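Local coordinates for protein Zn-dependent hydrolase of metallo-beta-lactamase superfamily TM0207 (Thermotoga maritima, PDB 1VJN) that probably acts as a zinc-dependent hydrolase of the metallo-beta-lactamase superfamily, although its substrate is not established, at residues F23-E28 / I116-L121; V52-H57 / F109-E114; I139-V144 / A166-P171; G153-K158 / L190-S195; Y196-N201 / V214-V219. One frame throughout, in Å; residues are numbered along the deposited sequence.

Interactions 1 and 2 lie in the core between the two beta sheets of the alpha-beta-beta-alpha sandwich, where side chains meet without a single hydrogen bond across. Interaction 3 is also buried, but it runs within the eight-stranded sheet and rests on backbone hydrogen bonds between neighbouring parallel strands. The same sheet ends at interaction 5, a looser parallel pairing that touches interaction 3 through the bond between Ile169 O and Val215 N and is partly exposed. Interaction 4 is the surface contact: helix 154-163, which links the strands of interaction 3, meets a loop through aliphatic chains and a phenylalanine ring, and that loop leads into interaction 5.

Interaction 1. Residues F23-E28 / I116-L121; sequences FALEME and IKVCHL
Strands 23-27 and 116-120 run antiparallel, at 168°, but their axes stay 10.6 Å apart at closest approach, so side chains and not backbone bonds bridge the gap. Phe23, Leu25 and Met27 point toward His120, Val118 and Ile116, a register that pairs every second residue. In the middle Leu25 and Val118 meet tip to tip, Leu25 CD1 reaching Val118 CG1 at 4.0 Å. Val118 has CG1 anti to its backbone N (chi1 -178°), which turns CG2 to the other neighbour: the selenomethionine Met27 slides past it with CE 4.0 Å from Val118 CG2. Met27 starts from the crowded position between N and carbonyl carbon and bends at chi3, and the same CE also lies 4.0 Å from Ile116 O. This is the hydrophobic interior of the metallo-beta-lactamase sandwich, one strand from each of its two sheets, and Phe111 of the neighbouring strand 105-113 fills in beside Leu25 and Met27. At the other end Phe23 CD1 comes to the edge of the His120 imidazole, 4.1 Å from His120 CD2. The two planes stand at 82°, with an oblique approach. His120 is gripped from outside the pair: NE2 is hydrogen-bonded to Ala21 O and ND1 to Gly122 N, so both nitrogens of this buried ring are engaged and its rotation is fixed, while Phe23 stacks on Trp17.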
# COMPACT_ATOMS: atom_id res chain seq x y z
N PHE A 23 4.41 -5.01 2.66
CA PHE A 23 3.56 -6.03 2.10
C PHE A 23 4.27 -6.81 1.00
O PHE A 23 5.07 -6.23 0.25
CB PHE A 23 2.37 -5.35 1.42
CG PHE A 23 1.49 -4.57 2.34
CD1 PHE A 23 1.83 -3.27 2.70
CD2 PHE A 23 0.31 -5.09 2.80
CE1 PHE A 23 1.03 -2.53 3.55
CE2 PHE A 23 -0.51 -4.35 3.64
CZ PHE A 23 -0.15 -3.07 4.02
N ALA A 24 3.99 -8.10 0.92
CA ALA A 24 4.35 -8.88 -0.27
C ALA A 24 3.08 -9.04 -1.07
O ALA A 24 2.04 -9.49 -0.54
CB ALA A 24 4.97 -10.26 0.07
N LEU A 25 3.16 -8.61 -2.33
CA LEU A 25 2.11 -8.82 -3.35
C LEU A 25 2.54 -9.88 -4.33
O LEU A 25 3.59 -9.77 -4.96
CB LEU A 25 1.85 -7.52 -4.14
CG LEU A 25 1.72 -6.25 -3.34
CD1 LEU A 25 1.63 -5.05 -4.29
CD2 LEU A 25 0.51 -6.34 -2.45
N GLU A 26 1.73 -10.91 -4.47
CA GLU A 26 1.96 -11.92 -5.47
C GLU A 26 0.93 -11.87 -6.60
O GLU A 26 -0.28 -11.95 -6.37
CB GLU A 26 1.96 -13.29 -4.84
CG GLU A 26 3.04 -13.44 -3.79
CD GLU A 26 2.86 -14.68 -2.95
OE1 GLU A 26 2.69 -15.79 -3.51
OE2 GLU A 26 2.92 -14.55 -1.71
N MSE A 27 1.43 -11.71 -7.81
CA MSE A 27 0.63 -11.61 -9.02
C MSE A 27 1.52 -11.99 -10.21
O MSE A 27 2.65 -11.53 -10.30
CB MSE A 27 0.07 -10.18 -9.18
CG MSE A 27 1.10 -9.05 -8.98
SE MSE A 27 0.41 -7.15 -9.31
CE MSE A 27 -1.61 -7.39 -8.98
N GLU A 28 1.00 -12.85 -11.09
CA GLU A 28 1.70 -13.25 -12.33
C GLU A 28 2.90 -14.16 -12.07
O GLU A 28 3.85 -14.12 -12.84
CB GLU A 28 2.19 -12.01 -13.11
CG GLU A 28 1.21 -10.86 -13.23
CD GLU A 28 0.14 -11.10 -14.27
OE1 GLU A 28 0.27 -12.07 -15.07
OE2 GLU A 28 -0.84 -10.33 -14.28
N ILE A 116 -5.88 -6.36 -12.20
CA ILE A 116 -6.15 -5.76 -10.90
C ILE A 116 -5.09 -4.68 -10.74
O ILE A 116 -3.92 -4.92 -11.10
CB ILE A 116 -6.08 -6.81 -9.75
CG1 ILE A 116 -7.17 -7.89 -9.94
CG2 ILE A 116 -6.27 -6.13 -8.38
CD1 ILE A 116 -7.27 -8.93 -8.80
N LYS A 117 -5.50 -3.50 -10.28
CA LYS A 117 -4.59 -2.40 -9.99
C LYS A 117 -4.52 -2.21 -8.49
O LYS A 117 -5.52 -1.98 -7.80
CB LYS A 117 -5.03 -1.08 -10.66
CG LYS A 117 -4.72 -0.97 -12.14
CD LYS A 117 -5.67 0.00 -12.79
CE LYS A 117 -5.27 0.33 -14.21
NZ LYS A 117 -5.77 -0.71 -15.17
N VAL A 118 -3.30 -2.31 -7.98
CA VAL A 118 -3.03 -2.19 -6.57
C VAL A 118 -2.23 -0.94 -6.38
O VAL A 118 -1.30 -0.68 -7.17
CB VAL A 118 -2.24 -3.41 -6.04
CG1 VAL A 118 -2.00 -3.29 -4.53
CG2 VAL A 118 -2.99 -4.71 -6.37
N CYS A 119 -2.58 -0.16 -5.35
CA CYS A 119 -1.89 1.10 -5.01
C CYS A 119 -1.41 1.16 -3.56
O CYS A 119 -2.18 1.10 -2.63
CB CYS A 119 -2.81 2.32 -5.26
SG CYS A 119 -2.01 3.93 -5.06
N HIS A 120 -0.12 1.40 -3.41
CA HIS A 120 0.46 1.63 -2.10
C HIS A 120 0.75 3.11 -1.99
O HIS A 120 1.61 3.66 -2.69
CB HIS A 120 1.76 0.86 -2.00
CG HIS A 120 2.39 0.86 -0.65
ND1 HIS A 120 3.00 1.98 -0.11
CD2 HIS A 120 2.61 -0.15 0.23
CE1 HIS A 120 3.50 1.66 1.07
NE2 HIS A 120 3.32 0.37 1.28
N LEU A 121 0.09 3.76 -1.06
CA LEU A 121 0.20 5.20 -0.98
C LEU A 121 1.40 5.76 -0.20
O LEU A 121 1.59 6.98 -0.17
CB LEU A 121 -1.10 5.77 -0.48
CG LEU A 121 -2.29 5.81 -1.48
CD1 LEU A 121 -3.54 6.24 -0.74
CD2 LEU A 121 -2.05 6.73 -2.71

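Interaction 2. Residues V52-H57 / F109-E114; sequences VVTESH and FVFEGE
The Phe109 ring takes Thr54 on one face and the backbone carbonyl of Glu55 at its edge, while the Phe111 ring offers only its rim to the same threonine. Thr54 CB sits 3.9 Å from the centroid of the Phe109 ring, 19° off the normal, a CH-pi contact displaced toward the rim. Glu55 O lies in the ring plane of Phe109, 3.6 Å from Phe109 CE2, where the positive rim of the aromatic would suit the carbonyl oxygen. Thr54 CG2, anti to its carbonyl carbon, reaches tip to tip to Phe111 CE1 at 3.8 Å. Thr54 OG1 takes the crowded place between N and carbonyl carbon (chi1 62°) and lies in the plane of the Phe111 ring, 4.0 Å from Phe111 CZ. Strand 52-54 belongs to the six-stranded sheet and strand 105-113 to the eight-stranded one, so the two rings lie in the interior between the sheets of the metallo-beta-lactamase sandwich, with Ile88 touching both. By sequence His57 begins the HxHxDH motif, consistent with the superfamily's zinc site. Ser56 OG is hydrogen-bonded to Asp35 OD2 and also accepts from His57 ND1 at 2.9 Å, tilted 31° from the imidazole plane, and Glu55 OE2 is held by His65 ND1.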
# COMPACT_ATOMS: atom_id res chain seq x y z
N VAL A 52 10.67 -7.75 -7.29
CA VAL A 52 10.71 -6.31 -7.17
C VAL A 52 10.62 -5.90 -5.70
O VAL A 52 9.87 -6.49 -4.88
CB VAL A 52 9.57 -5.63 -7.96
CG1 VAL A 52 9.67 -4.04 -7.87
CG2 VAL A 52 9.58 -6.11 -9.37
N VAL A 53 11.39 -4.86 -5.37
CA VAL A 53 11.23 -4.16 -4.12
C VAL A 53 10.96 -2.70 -4.44
O VAL A 53 11.74 -2.06 -5.17
CB VAL A 53 12.48 -4.28 -3.21
CG1 VAL A 53 12.35 -3.39 -2.00
CG2 VAL A 53 12.70 -5.71 -2.78
N THR A 54 9.87 -2.15 -3.91
CA THR A 54 9.69 -0.68 -4.00
C THR A 54 9.89 0.06 -2.66
O THR A 54 9.62 -0.49 -1.59
CB THR A 54 8.31 -0.37 -4.50
OG1 THR A 54 7.35 -0.89 -3.57
CG2 THR A 54 8.01 -1.04 -5.89
N GLU A 55 10.29 1.34 -2.74
CA GLU A 55 10.54 2.16 -1.57
C GLU A 55 9.87 3.50 -1.77
O GLU A 55 10.29 4.26 -2.62
CB GLU A 55 12.05 2.44 -1.39
CG GLU A 55 12.97 1.23 -1.29
CD GLU A 55 13.01 0.55 0.06
OE1 GLU A 55 12.26 0.94 1.01
OE2 GLU A 55 13.83 -0.39 0.14
N SER A 56 8.91 3.81 -0.93
CA SER A 56 8.22 5.07 -0.93
C SER A 56 9.09 6.28 -0.56
O SER A 56 8.79 7.39 -1.00
CB SER A 56 7.00 4.97 -0.02
OG SER A 56 7.39 4.83 1.31
N HIS A 57 10.16 6.07 0.22
CA HIS A 57 11.09 7.14 0.55
C HIS A 57 12.47 6.56 0.86
O HIS A 57 12.60 5.37 1.12
CB HIS A 57 10.58 7.97 1.71
CG HIS A 57 10.23 7.17 2.91
ND1 HIS A 57 9.02 6.51 3.03
CD2 HIS A 57 10.94 6.87 4.03
CE1 HIS A 57 9.01 5.84 4.17
NE2 HIS A 57 10.14 6.06 4.80
N PHE A 109 3.22 3.97 -5.42
CA PHE A 109 3.41 2.99 -6.48
C PHE A 109 2.13 2.34 -6.87
O PHE A 109 1.31 2.00 -6.02
CB PHE A 109 4.43 1.93 -6.02
CG PHE A 109 5.84 2.44 -6.04
CD1 PHE A 109 6.50 2.58 -7.25
CD2 PHE A 109 6.50 2.81 -4.88
CE1 PHE A 109 7.75 3.07 -7.29
CE2 PHE A 109 7.78 3.31 -4.96
CZ PHE A 109 8.40 3.43 -6.12
N VAL A 110 1.95 2.14 -8.16
CA VAL A 110 0.79 1.46 -8.65
C VAL A 110 1.25 0.18 -9.37
O VAL A 110 2.12 0.22 -10.23
CB VAL A 110 0.01 2.37 -9.59
CG1 VAL A 110 -1.24 1.69 -10.07
CG2 VAL A 110 -0.38 3.66 -8.87
N PHE A 111 0.66 -0.93 -9.02
CA PHE A 111 0.98 -2.23 -9.62
C PHE A 111 -0.23 -2.72 -10.42
O PHE A 111 -1.36 -2.77 -9.91
CB PHE A 111 1.36 -3.23 -8.54
CG PHE A 111 2.34 -2.68 -7.56
CD1 PHE A 111 3.70 -2.70 -7.84
CD2 PHE A 111 1.91 -2.13 -6.38
CE1 PHE A 111 4.60 -2.19 -6.96
CE2 PHE A 111 2.82 -1.60 -5.50
CZ PHE A 111 4.15 -1.62 -5.78
N GLU A 112 0.01 -3.04 -11.68
CA GLU A 112 -1.05 -3.45 -12.58
C GLU A 112 -0.75 -4.87 -12.99
O GLU A 112 0.28 -5.12 -13.61
CB GLU A 112 -1.12 -2.50 -13.78
CG GLU A 112 -2.27 -2.78 -14.75
CD GLU A 112 -2.66 -1.56 -15.60
OE1 GLU A 112 -2.06 -0.47 -15.48
OE2 GLU A 112 -3.62 -1.69 -16.41
N GLY A 113 -1.62 -5.79 -12.60
CA GLY A 113 -1.37 -7.21 -12.83
C GLY A 113 -2.58 -8.08 -12.61
O GLY A 113 -3.30 -7.92 -11.62
N GLU A 114 -2.79 -9.02 -13.52
CA GLU A 114 -3.96 -9.89 -13.51
C GLU A 114 -5.26 -9.10 -13.61
O GLU A 114 -6.23 -9.44 -12.94
CB GLU A 114 -3.98 -10.77 -12.25
CG GLU A 114 -3.36 -12.15 -12.47
CD GLU A 114 -2.39 -12.51 -11.38
OE1 GLU A 114 -2.18 -11.65 -10.49
OE2 GLU A 114 -1.82 -13.63 -11.43

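Interaction 3. Residues I139-V144 / A166-P171; sequences IDVLLV and AKVIIP
Four backbone hydrogen bonds join strands 141-144 and 168-171, the two parallel neighbours of a beta-alpha-beta unit whose crossover carries helix 154-163. Each strand alternately gives and accepts. Val168 N donates to Asp140 O, Leu142 N to Val168 O at 2.8 Å, Ile170 N to Leu142 O at 2.7 Å and Val144 N to Ile170 O. The third is the straightest, with an N-H...O angle of 178° and the donor nearly along the C=O axis; the first is more bent, and Asp140 O also draws a weak bond from Lys167 N as the chain enters the strand. The strands twist against each other by only 17°.

Side chains lie next to one another on both faces. On one, Val141, Val168, Leu143 and Ile170 form an apolar patch in which Ile170 CD1 touches both neighbours, 3.6 Å from Leu143 CD2 and 4.0 Å from Val141 CG1. Leu203 and Leu205 of strand 202-205 pack over this patch from the other sheet. On the opposite face, Val144 CG1 meets Ile169 CG2 at 3.8 Å, and helix 154-163 covers them, Ala157 on Val144 and Ala161 on Leu142 and Ile169. Strand 116-120 flanks strand 141-145 on its other side, and Asp140 OD2 accepts a hydrogen bond from Lys117 N there, which fixes the carboxylate where the strand begins. The backbone alone sets Leu142 CB 3.7 Å from Ala166 CB, and with CG anti to the backbone N (chi1 -174°) Leu142 CD2 also reaches Ala166 CB, at 3.8 Å.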
# COMPACT_ATOMS: atom_id res chain seq x y z
N ILE A 139 -8.33 2.60 -8.83
CA ILE A 139 -7.61 1.58 -8.09
C ILE A 139 -8.58 0.47 -7.65
O ILE A 139 -9.70 0.75 -7.23
CB ILE A 139 -6.90 2.23 -6.89
CG1 ILE A 139 -5.77 3.15 -7.39
CG2 ILE A 139 -6.36 1.21 -5.95
CD1 ILE A 139 -4.91 2.54 -8.52
N ASP A 140 -8.14 -0.78 -7.73
CA ASP A 140 -8.90 -1.91 -7.19
C ASP A 140 -8.61 -2.21 -5.72
O ASP A 140 -9.51 -2.45 -4.93
CB ASP A 140 -8.61 -3.14 -8.03
CG ASP A 140 -9.00 -2.94 -9.48
OD1 ASP A 140 -10.14 -2.47 -9.70
OD2 ASP A 140 -8.24 -3.16 -10.45
N VAL A 141 -7.33 -2.23 -5.37
CA VAL A 141 -6.90 -2.46 -4.01
C VAL A 141 -6.03 -1.29 -3.57
O VAL A 141 -4.96 -1.05 -4.16
CB VAL A 141 -6.07 -3.78 -3.85
CG1 VAL A 141 -5.74 -4.04 -2.39
CG2 VAL A 141 -6.79 -4.94 -4.40
N LEU A 142 -6.49 -0.56 -2.56
CA LEU A 142 -5.80 0.59 -2.03
C LEU A 142 -5.19 0.32 -0.62
O LEU A 142 -5.90 -0.06 0.30
CB LEU A 142 -6.76 1.79 -1.97
CG LEU A 142 -6.13 3.11 -1.56
CD1 LEU A 142 -5.00 3.54 -2.51
CD2 LEU A 142 -7.25 4.12 -1.53
N LEU A 143 -3.90 0.57 -0.49
CA LEU A 143 -3.19 0.52 0.79
C LEU A 143 -3.00 1.96 1.23
O LEU A 143 -2.28 2.73 0.57
CB LEU A 143 -1.86 -0.19 0.63
CG LEU A 143 -1.95 -1.53 -0.14
CD1 LEU A 143 -0.54 -2.12 -0.31
CD2 LEU A 143 -2.81 -2.50 0.53
N VAL A 144 -3.66 2.35 2.34
CA VAL A 144 -3.82 3.79 2.64
C VAL A 144 -3.49 4.07 4.13
O VAL A 144 -3.97 3.38 4.99
CB VAL A 144 -5.26 4.30 2.22
CG1 VAL A 144 -6.32 3.64 3.03
CG2 VAL A 144 -5.42 5.80 2.42
N ALA A 166 -11.60 3.36 -5.09
CA ALA A 166 -11.00 2.13 -4.52
C ALA A 166 -12.09 1.16 -4.06
O ALA A 166 -13.08 1.58 -3.46
CB ALA A 166 -10.13 2.47 -3.32
N LYS A 167 -11.87 -0.12 -4.31
CA LYS A 167 -12.81 -1.16 -3.90
C LYS A 167 -12.35 -1.79 -2.59
O LYS A 167 -12.95 -1.55 -1.55
CB LYS A 167 -12.93 -2.21 -5.01
CG LYS A 167 -13.38 -1.66 -6.32
CD LYS A 167 -14.80 -1.12 -6.20
CE LYS A 167 -15.21 -0.32 -7.45
NZ LYS A 167 -15.91 0.96 -7.08
N VAL A 168 -11.30 -2.62 -2.64
CA VAL A 168 -10.70 -3.12 -1.43
C VAL A 168 -9.82 -2.05 -0.89
O VAL A 168 -8.96 -1.53 -1.61
CB VAL A 168 -9.87 -4.36 -1.65
CG1 VAL A 168 -9.07 -4.74 -0.37
CG2 VAL A 168 -10.77 -5.51 -2.08
N ILE A 169 -10.07 -1.66 0.36
CA ILE A 169 -9.29 -0.65 1.04
C ILE A 169 -8.59 -1.24 2.29
O ILE A 169 -9.27 -1.74 3.20
CB ILE A 169 -10.19 0.51 1.49
CG1 ILE A 169 -10.77 1.27 0.29
CG2 ILE A 169 -9.39 1.44 2.34
CD1 ILE A 169 -11.99 2.16 0.62
N ILE A 170 -7.26 -1.15 2.35
CA ILE A 170 -6.55 -1.68 3.48
C ILE A 170 -5.85 -0.52 4.18
O ILE A 170 -4.93 0.08 3.60
CB ILE A 170 -5.55 -2.78 3.06
CG1 ILE A 170 -6.28 -3.97 2.38
CG2 ILE A 170 -4.72 -3.25 4.24
CD1 ILE A 170 -5.42 -4.83 1.47
N PRO A 171 -6.30 -0.17 5.40
CA PRO A 171 -5.63 0.93 6.15
C PRO A 171 -4.24 0.49 6.70
O PRO A 171 -3.99 -0.71 6.96
CB PRO A 171 -6.57 1.19 7.34
CG PRO A 171 -7.32 -0.15 7.55
CD PRO A 171 -7.44 -0.76 6.15

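Interaction 4. Residues G153-K158 / L190-S195; sequences GPKEAK and LKLFDS
Leu192 and Lys158 carry the tight part of this contact, and the lysine does so with its carbon chain. From the helix, Lys158 leaves with CG anti to the backbone N (chi1 -170°) and stays extended as far as CE, which puts CD over one face of the Phe193 ring, with Lys158 CG 3.6 Å from Phe193 CZ. The chain then crosses Leu192 obliquely, with Lys158 CE 3.3 Å from Leu192 O. Only at chi4 does it bend, and the ammonium meets Asp162, one turn further along the same helix, in a salt bridge. Leu192 meanwhile pushes CD1 against the first turn of the helix, 3.5 Å from Pro154 O and 4.0 Å from Pro154 CB. On the looser solvent side Lys155 is exposed and extended; among its side-chain atoms it brings CG to Leu192 CD1, at 4.1 Å. No hydrogen bond crosses the contact. Phe193 also packs edge-to-face with Phe189 and against Val214. At the N-cap, Gly153 donates its N-H to Glu156 OE1 at 3.1 Å. Leu190 to Phe193 form a type I turn, which docks on the N-terminal end of the crossover helix in a beta-alpha-beta unit of the metallo-beta-lactamase fold.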
# COMPACT_ATOMS: atom_id res chain seq x y z
N GLY A 153 -5.09 11.55 7.86
CA GLY A 153 -5.96 11.00 8.86
C GLY A 153 -7.10 10.29 8.18
O GLY A 153 -7.15 10.18 6.95
N PRO A 154 -8.03 9.80 9.00
CA PRO A 154 -9.13 8.98 8.54
C PRO A 154 -10.07 9.61 7.50
O PRO A 154 -10.40 8.96 6.51
CB PRO A 154 -9.89 8.62 9.84
CG PRO A 154 -9.44 9.56 10.87
CD PRO A 154 -8.05 9.98 10.46
N LYS A 155 -10.51 10.86 7.71
CA LYS A 155 -11.41 11.46 6.78
C LYS A 155 -10.74 11.75 5.45
O LYS A 155 -11.33 11.57 4.40
CB LYS A 155 -12.01 12.72 7.37
CG LYS A 155 -12.78 12.47 8.68
CD LYS A 155 -13.55 13.74 9.13
CE LYS A 155 -14.71 13.40 10.14
NZ LYS A 155 -15.64 14.56 10.42
N GLU A 156 -9.48 12.19 5.48
CA GLU A 156 -8.76 12.46 4.26
C GLU A 156 -8.48 11.14 3.54
O GLU A 156 -8.42 11.11 2.33
CB GLU A 156 -7.42 13.13 4.55
CG GLU A 156 -7.52 14.55 5.09
CD GLU A 156 -6.19 15.01 5.69
OE1 GLU A 156 -5.69 14.39 6.68
OE2 GLU A 156 -5.66 15.99 5.16
N ALA A 157 -8.26 10.05 4.29
CA ALA A 157 -8.02 8.75 3.62
C ALA A 157 -9.25 8.27 2.88
O ALA A 157 -9.14 7.75 1.76
CB ALA A 157 -7.56 7.71 4.59
N LYS A 158 -10.42 8.43 3.47
CA LYS A 158 -11.66 8.07 2.76
C LYS A 158 -11.86 8.94 1.50
O LYS A 158 -12.34 8.47 0.48
CB LYS A 158 -12.90 8.19 3.65
CG LYS A 158 -14.16 7.60 3.04
CD LYS A 158 -15.36 7.70 3.99
CE LYS A 158 -16.62 7.10 3.40
NZ LYS A 158 -16.77 7.54 1.99
N LEU A 190 -12.56 3.19 10.50
CA LEU A 190 -13.64 2.20 10.29
C LEU A 190 -15.04 2.76 10.50
O LEU A 190 -15.99 2.35 9.83
CB LEU A 190 -13.46 0.98 11.21
CG LEU A 190 -12.12 0.25 11.08
CD1 LEU A 190 -12.05 -0.97 12.01
CD2 LEU A 190 -11.86 -0.15 9.64
N LYS A 191 -15.18 3.68 11.45
CA LYS A 191 -16.47 4.30 11.71
C LYS A 191 -17.04 5.10 10.51
O LYS A 191 -18.20 5.45 10.50
CB LYS A 191 -16.44 5.16 12.98
CG LYS A 191 -15.39 6.26 13.01
CD LYS A 191 -15.90 7.59 13.58
CE LYS A 191 -16.46 7.49 15.00
NZ LYS A 191 -17.28 8.72 15.36
N LEU A 192 -16.23 5.34 9.48
CA LEU A 192 -16.67 6.12 8.33
C LEU A 192 -17.31 5.28 7.25
O LEU A 192 -17.76 5.81 6.24
CB LEU A 192 -15.46 6.89 7.76
CG LEU A 192 -14.77 7.84 8.75
CD1 LEU A 192 -13.50 8.44 8.09
CD2 LEU A 192 -15.72 8.96 9.25
N PHE A 193 -17.32 3.96 7.45
CA PHE A 193 -17.85 3.02 6.48
C PHE A 193 -18.96 2.16 7.11
O PHE A 193 -19.09 2.06 8.32
CB PHE A 193 -16.74 2.11 5.93
CG PHE A 193 -15.58 2.86 5.30
CD1 PHE A 193 -14.51 3.26 6.07
CD2 PHE A 193 -15.56 3.12 3.94
CE1 PHE A 193 -13.44 3.94 5.50
CE2 PHE A 193 -14.50 3.82 3.35
CZ PHE A 193 -13.43 4.22 4.14
N ASP A 194 -19.75 1.54 6.25
CA ASP A 194 -20.94 0.81 6.69
C ASP A 194 -20.62 -0.60 7.22
O ASP A 194 -21.36 -1.17 8.04
CB ASP A 194 -21.94 0.75 5.52
CG ASP A 194 -22.51 2.14 5.15
OD1 ASP A 194 -22.91 2.91 6.07
OD2 ASP A 194 -22.59 2.53 3.95
N SER A 195 -19.51 -1.13 6.74
CA SER A 195 -19.04 -2.43 7.10
C SER A 195 -17.53 -2.49 6.90
O SER A 195 -16.93 -1.62 6.28
CB SER A 195 -19.72 -3.47 6.20
OG SER A 195 -19.39 -3.21 4.83

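Interaction 5. Residues Y196-N201 / V214-V219; sequences YERVGN and VVVMEV
Tyr196 opens a parallel pairing at the edge of the eight-stranded sheet of the metallo-beta-lactamase sandwich, where strand 197-198 is the outermost strand beside 213-216. Tyr196 CG takes the crowded position between N and carbonyl carbon (chi1 65°), and Tyr196 CB comes 4.0 Å from Val214 CB. Glu197 ties the strands through both its backbone N-H and its carbonyl: its N donates to Val214 O, and its O accepts from Val216 N at 2.8 Å and 176°. The Glu197 carboxylate has a weak, long ion pair with Lys213. Arg198 lies side by side with Val216, extended from CG to NE, its NH1 3.9 Å from Val216 CG1; Leu190 of the short helix 187-190 packs on both. Val199 N closes the regular part with a bond to Val216 O at 2.9 Å, and its CG2 crosses Val215 CG1 obliquely at 3.7 Å. From Gly200 the pairing loosens. Gly200 O accepts from Glu218 N at 3.0 Å, but the donor sits 58° above the carbonyl plane and so misses the lone pairs. Asn201 ends the walk, bonded through its backbone to Trp17 of the other sheet, while the selenomethionine Met217, bent at chi3, brings CE 3.2 Å from Asn201 O.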
# COMPACT_ATOMS: atom_id res chain seq x y z
N TYR A 196 -16.94 -3.56 7.44
CA TYR A 196 -15.53 -3.90 7.27
C TYR A 196 -15.32 -5.37 7.67
O TYR A 196 -16.22 -6.03 8.22
CB TYR A 196 -14.63 -3.00 8.11
CG TYR A 196 -14.77 -3.12 9.62
CD1 TYR A 196 -14.03 -4.03 10.32
CD2 TYR A 196 -15.61 -2.28 10.33
CE1 TYR A 196 -14.16 -4.15 11.70
CE2 TYR A 196 -15.72 -2.37 11.69
CZ TYR A 196 -14.99 -3.31 12.37
OH TYR A 196 -15.09 -3.42 13.74
N GLU A 197 -14.12 -5.85 7.43
CA GLU A 197 -13.78 -7.18 7.73
C GLU A 197 -12.40 -7.16 8.32
O GLU A 197 -11.55 -6.35 7.92
CB GLU A 197 -13.77 -7.94 6.41
CG GLU A 197 -13.83 -9.43 6.45
CD GLU A 197 -13.69 -10.00 5.04
OE1 GLU A 197 -14.67 -9.90 4.24
OE2 GLU A 197 -12.59 -10.54 4.72
N ARG A 198 -12.14 -8.08 9.24
CA ARG A 198 -10.80 -8.29 9.76
C ARG A 198 -10.30 -9.63 9.27
O ARG A 198 -11.05 -10.61 9.23
CB ARG A 198 -10.79 -8.25 11.29
CG ARG A 198 -11.13 -6.87 11.85
CD ARG A 198 -11.36 -6.86 13.39
NE ARG A 198 -11.79 -5.54 13.89
CZ ARG A 198 -10.98 -4.51 14.22
NH1 ARG A 198 -9.66 -4.58 14.10
NH2 ARG A 198 -11.52 -3.37 14.67
N VAL A 199 -9.05 -9.67 8.84
CA VAL A 199 -8.41 -10.89 8.47
C VAL A 199 -7.10 -10.98 9.22
O VAL A 199 -6.76 -10.12 10.04
CB VAL A 199 -8.15 -10.97 6.93
CG1 VAL A 199 -9.46 -10.85 6.19
CG2 VAL A 199 -7.14 -9.89 6.44
N GLY A 200 -6.34 -12.03 8.93
CA GLY A 200 -5.03 -12.20 9.51
C GLY A 200 -3.99 -11.47 8.68
O GLY A 200 -4.19 -10.31 8.27
N ASN A 201 -2.87 -12.13 8.44
CA ASN A 201 -1.78 -11.49 7.72
C ASN A 201 -1.78 -11.72 6.22
O ASN A 201 -0.87 -11.25 5.55
CB ASN A 201 -0.41 -11.89 8.31
CG ASN A 201 -0.02 -13.34 8.04
OD1 ASN A 201 -0.86 -14.20 7.99
ND2 ASN A 201 1.26 -13.60 7.83
N VAL A 214 -13.65 -2.47 3.21
CA VAL A 214 -12.52 -2.15 4.04
C VAL A 214 -12.03 -3.44 4.74
O VAL A 214 -12.81 -4.15 5.38
CB VAL A 214 -12.90 -1.04 5.03
CG1 VAL A 214 -11.75 -0.79 5.97
CG2 VAL A 214 -13.27 0.23 4.29
N VAL A 215 -10.76 -3.76 4.56
CA VAL A 215 -10.16 -4.97 5.13
C VAL A 215 -9.02 -4.56 6.05
O VAL A 215 -8.04 -3.95 5.59
CB VAL A 215 -9.62 -5.91 4.05
CG1 VAL A 215 -8.84 -7.10 4.68
CG2 VAL A 215 -10.75 -6.42 3.20
N VAL A 216 -9.16 -4.92 7.32
CA VAL A 216 -8.19 -4.67 8.36
C VAL A 216 -7.38 -5.95 8.53
O VAL A 216 -7.93 -6.99 8.91
CB VAL A 216 -8.86 -4.32 9.71
CG1 VAL A 216 -7.82 -3.95 10.75
CG2 VAL A 216 -9.82 -3.19 9.55
N MSE A 217 -6.10 -5.88 8.23
CA MSE A 217 -5.18 -7.02 8.39
C MSE A 217 -4.50 -6.92 9.74
O MSE A 217 -4.59 -5.90 10.40
CB MSE A 217 -4.14 -7.01 7.26
CG MSE A 217 -4.77 -6.84 5.89
SE MSE A 217 -3.63 -7.26 4.33
CE MSE A 217 -3.22 -9.18 4.71
N GLU A 218 -3.82 -7.99 10.11
CA GLU A 218 -3.18 -8.16 11.41
C GLU A 218 -1.93 -9.01 11.24
O GLU A 218 -1.99 -10.05 10.61
CB GLU A 218 -4.13 -8.88 12.40
CG GLU A 218 -3.57 -8.98 13.80
CD GLU A 218 -4.23 -10.06 14.64
OE1 GLU A 218 -5.45 -9.92 14.92
OE2 GLU A 218 -3.53 -11.02 15.04
N VAL A 219 -0.80 -8.58 11.80
CA VAL A 219 0.45 -9.32 11.64
C VAL A 219 0.40 -10.55 12.54
O VAL A 219 0.13 -10.42 13.73
CB VAL A 219 1.71 -8.46 11.94
CG1 VAL A 219 2.98 -9.27 11.67
CG2 VAL A 219 1.72 -7.20 11.11